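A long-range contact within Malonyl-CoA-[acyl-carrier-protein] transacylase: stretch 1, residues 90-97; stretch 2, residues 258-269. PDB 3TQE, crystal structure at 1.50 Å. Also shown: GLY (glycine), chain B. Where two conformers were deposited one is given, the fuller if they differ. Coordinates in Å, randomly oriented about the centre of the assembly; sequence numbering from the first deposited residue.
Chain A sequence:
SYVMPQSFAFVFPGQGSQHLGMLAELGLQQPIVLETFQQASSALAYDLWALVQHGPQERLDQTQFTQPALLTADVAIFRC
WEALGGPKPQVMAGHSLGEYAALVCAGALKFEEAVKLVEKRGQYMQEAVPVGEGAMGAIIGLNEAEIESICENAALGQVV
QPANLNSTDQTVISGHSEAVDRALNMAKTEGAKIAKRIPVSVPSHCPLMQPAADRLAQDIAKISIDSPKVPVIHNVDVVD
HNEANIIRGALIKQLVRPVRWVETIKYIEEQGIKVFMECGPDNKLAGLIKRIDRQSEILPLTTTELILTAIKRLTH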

# COMPACT_ATOMS: atom_id res chain seq x y z
N GLN A 90 3.25 17.26 -3.64
CA GLN A 90 1.97 17.92 -3.80
C GLN A 90 0.82 17.06 -3.34
O GLN A 90 -0.21 17.57 -2.94
N VAL A 91 1.00 15.75 -3.43
CA VAL A 91 -0.02 14.81 -3.03
C VAL A 91 0.65 13.50 -2.68
O VAL A 91 1.77 13.20 -3.13
N MSE A 92 -0.04 12.71 -1.88
CA MSE A 92 0.42 11.39 -1.49
C MSE A 92 -0.68 10.38 -1.68
O MSE A 92 -1.85 10.70 -1.55
N ALA A 93 -0.30 9.14 -1.93
CA ALA A 93 -1.25 8.05 -1.94
C ALA A 93 -0.49 6.81 -1.56
O ALA A 93 0.66 6.67 -1.91
N GLY A 94 -1.12 5.90 -0.88
CA GLY A 94 -0.50 4.67 -0.53
C GLY A 94 -1.36 3.52 -0.89
O GLY A 94 -2.56 3.62 -0.79
N HIS A 95 -0.74 2.40 -1.22
CA HIS A 95 -1.51 1.26 -1.65
C HIS A 95 -1.78 0.39 -0.43
O HIS A 95 -0.87 -0.23 0.11
N SER A 96 -3.04 0.38 0.02
CA SER A 96 -3.51 -0.38 1.20
C SER A 96 -2.77 -0.02 2.50
O SER A 96 -2.99 1.02 3.07
N LEU A 97 -1.86 -0.86 2.96
CA LEU A 97 -1.04 -0.51 4.07
C LEU A 97 -0.32 0.81 3.83
O LEU A 97 -0.12 1.60 4.76
N PRO A 258 -12.59 -2.30 -2.54
CA PRO A 258 -11.41 -2.38 -3.38
C PRO A 258 -10.51 -1.17 -3.28
O PRO A 258 -10.97 -0.06 -3.05
N VAL A 259 -9.23 -1.43 -3.48
CA VAL A 259 -8.24 -0.38 -3.58
C VAL A 259 -8.31 0.17 -5.00
O VAL A 259 -7.97 -0.50 -5.97
N ARG A 260 -8.71 1.43 -5.11
CA ARG A 260 -8.93 2.04 -6.40
C ARG A 260 -7.66 2.73 -6.87
O ARG A 260 -7.60 3.95 -7.00
N TRP A 261 -6.65 1.94 -7.13
CA TRP A 261 -5.35 2.49 -7.46
C TRP A 261 -5.32 3.14 -8.83
O TRP A 261 -4.80 4.25 -9.00
N VAL A 262 -5.89 2.50 -9.83
CA VAL A 262 -5.83 3.10 -11.14
C VAL A 262 -6.57 4.45 -11.13
O VAL A 262 -6.06 5.42 -11.69
N GLU A 263 -7.71 4.56 -10.45
CA GLU A 263 -8.40 5.83 -10.39
C GLU A 263 -7.58 6.86 -9.62
O GLU A 263 -7.62 8.05 -9.93
N THR A 264 -6.87 6.43 -8.60
CA THR A 264 -6.00 7.33 -7.84
C THR A 264 -4.91 7.91 -8.74
O THR A 264 -4.68 9.12 -8.74
N ILE A 265 -4.26 7.06 -9.51
CA ILE A 265 -3.19 7.52 -10.38
C ILE A 265 -3.77 8.43 -11.46
O ILE A 265 -3.19 9.46 -11.77
N LYS A 266 -4.92 8.06 -11.99
CA LYS A 266 -5.55 8.90 -13.00
C LYS A 266 -5.93 10.27 -12.43
O LYS A 266 -5.76 11.30 -13.10
N TYR A 267 -6.39 10.31 -11.18
CA TYR A 267 -6.75 11.55 -10.50
C TYR A 267 -5.52 12.42 -10.39
O TYR A 267 -5.57 13.62 -10.67
N ILE A 268 -4.41 11.83 -9.99
CA ILE A 268 -3.18 12.58 -9.77
C ILE A 268 -2.68 13.14 -11.11
O ILE A 268 -2.31 14.31 -11.21
N GLU A 269 -2.73 12.34 -12.14
CA GLU A 269 -2.29 12.76 -13.46
C GLU A 269 -3.19 13.83 -14.03
O GLU A 269 -2.69 14.75 -14.67

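The strand leading to Gly94 and helix 261-269 run nearly antiparallel, their axes 10.0 Å apart at closest approach, and no hydrogen bond joins the two stretches: the contact is one of shape. Along the strand, side chains alternate. Val91 and Ala93 point toward the helix, while Met92, a selenomethionine, points away.

Ala93 faces a hollow lined by Trp261, Thr264 and Ile268. Its single methyl, CB, lies 3.6 Å from Thr264 CG2, 3.9 Å from Trp261 CZ3 and 4.4 Å from Ile268 CD1, a small knob held among three larger side chains. Thr264 (m) suits this place by having two characters: its methyl meets Ala93, while its OG1 donates to Arg260 O at 2.8 Å, satisfying the hydroxyl within its own stretch. One turn on, Ile268 (chi1 m, chi2 t) reaches back along the helix and also meets Val91 (p), with Val91 CG1 4.1 Å from Ile268 CG1; two branched apolar chains close this end of the contact.

At the other end Trp261 (t) lays its broad indole beside the backbone, CZ3 coming within 3.6 Å of Gly94 C. His95 (t) then covers one face of the indole, its CB 4.2 Å from the centroid of the Trp261 six-membered ring. The imidazole itself is oblique to the indole, the planes inclined at 56°, with His95 CD2 3.7 Å from Trp261 CD2. Val259 (t) puts CG1 over a face of the imidazole, 3.9 Å from the His95 ring centroid, so a compact methyl pads the ring while His95 NE2 is hydrogen-bonded elsewhere in the structure. The other methyl, Val259 CG2, approaches Ser96 CB at 4.3 Å. Ser96 (t) carries OG to the bound glycine, 2.9 Å from each of the GLY atoms O and OXT.

Away from the strand, Arg260, at the N-cap position right before the helix, forms a salt bridge with Glu263, Arg260 NE to Glu263 OE1 at 2.8 Å.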

# COMPACT_ATOMS: atom_id res chain seq x y z
CB GLN A 90 1.77 18.31 -5.25
CG GLN A 90 2.51 19.59 -5.57
CD GLN A 90 4.00 19.52 -5.34
OE1 GLN A 90 4.70 18.84 -6.07
NE2 GLN A 90 4.48 20.22 -4.33
CB VAL A 91 -1.07 14.66 -4.17
CG1 VAL A 91 -0.43 14.06 -5.39
CG2 VAL A 91 -2.32 13.93 -3.74
CB MSE A 92 0.82 11.40 -0.02
CG MSE A 92 2.01 12.28 0.31
SE MSE A 92 2.32 12.22 2.22
CE MSE A 92 3.85 13.37 2.35
CB ALA A 93 -1.89 7.86 -3.32
CB HIS A 95 -0.77 0.56 -2.77
CG HIS A 95 -1.57 -0.48 -3.49
ND1 HIS A 95 -2.02 -1.64 -2.89
CD2 HIS A 95 -1.97 -0.53 -4.78
CE1 HIS A 95 -2.68 -2.36 -3.79
NE2 HIS A 95 -2.66 -1.71 -4.94
CB SER A 96 -3.56 -1.88 0.89
OG SER A 96 -4.22 -2.58 1.94
CB LEU A 97 -0.03 -1.61 4.31
CG LEU A 97 1.02 -1.42 5.36
CD1 LEU A 97 0.39 -1.11 6.74
CD2 LEU A 97 1.85 -2.65 5.27
CB PRO A 258 -11.96 -2.48 -4.80
CG PRO A 258 -13.32 -2.20 -4.70
CD PRO A 258 -13.82 -2.38 -3.33
CB VAL A 259 -6.84 -0.93 -3.31
CG1 VAL A 259 -5.76 0.10 -3.56
CG2 VAL A 259 -6.78 -1.44 -1.90
CB ARG A 260 -10.12 2.98 -6.33
CG ARG A 260 -11.38 2.22 -6.01
CD ARG A 260 -12.46 3.09 -5.53
NE ARG A 260 -12.96 3.95 -6.59
CZ ARG A 260 -13.93 4.85 -6.42
NH1 ARG A 260 -14.50 5.04 -5.24
NH2 ARG A 260 -14.34 5.57 -7.44
CB TRP A 261 -4.27 1.44 -7.33
CG TRP A 261 -2.91 1.99 -7.37
CD1 TRP A 261 -2.00 1.85 -8.35
CD2 TRP A 261 -2.31 2.82 -6.37
NE1 TRP A 261 -0.85 2.53 -8.02
CE2 TRP A 261 -1.03 3.15 -6.82
CE3 TRP A 261 -2.75 3.33 -5.15
CZ2 TRP A 261 -0.17 3.94 -6.07
CZ3 TRP A 261 -1.89 4.13 -4.43
CH2 TRP A 261 -0.62 4.41 -4.88
CB VAL A 262 -6.28 2.15 -12.25
CG1 VAL A 262 -7.63 1.56 -11.92
CG2 VAL A 262 -6.24 2.84 -13.62
CB GLU A 263 -9.77 5.68 -9.73
CG GLU A 263 -10.77 5.04 -10.61
CD GLU A 263 -11.98 4.58 -9.83
OE1 GLU A 263 -11.87 3.53 -9.15
OE2 GLU A 263 -13.02 5.26 -9.91
CB THR A 264 -5.37 6.61 -6.66
OG1 THR A 264 -6.41 6.22 -5.77
CG2 THR A 264 -4.38 7.49 -5.94
CB ILE A 265 -2.41 6.36 -10.97
CG1 ILE A 265 -1.74 5.55 -9.87
CG2 ILE A 265 -1.43 6.82 -12.02
CD1 ILE A 265 -0.84 6.32 -8.93
CB LYS A 266 -6.76 8.20 -13.58
CG LYS A 266 -6.33 7.08 -14.52
CD LYS A 266 -7.48 6.36 -15.12
CE LYS A 266 -6.99 5.38 -16.18
NZ LYS A 266 -8.11 4.94 -17.03
CB TYR A 267 -7.32 11.27 -9.12
CG TYR A 267 -7.76 12.44 -8.30
CD1 TYR A 267 -9.12 12.69 -8.10
CD2 TYR A 267 -6.86 13.27 -7.67
CE1 TYR A 267 -9.57 13.74 -7.32
CE2 TYR A 267 -7.31 14.37 -6.90
CZ TYR A 267 -8.66 14.59 -6.74
OH TYR A 267 -9.14 15.63 -5.97
CB ILE A 268 -2.13 11.71 -9.08
CG1 ILE A 268 -2.59 11.44 -7.64
CG2 ILE A 268 -0.76 12.36 -9.12
CD1 ILE A 268 -1.81 10.35 -6.90
CB GLU A 269 -2.18 11.58 -14.38
CG GLU A 269 -1.05 10.70 -13.99
CD GLU A 269 -0.52 9.91 -15.13
OE1 GLU A 269 -1.35 9.29 -15.83
OE2 GLU A 269 0.71 9.90 -15.31
N GLY B . -3.66 -6.04 0.10
CA GLY B . -2.68 -5.83 1.22
C GLY B . -3.32 -5.24 2.46
O GLY B . -2.68 -4.63 3.34
OXT GLY B . -4.53 -5.35 2.61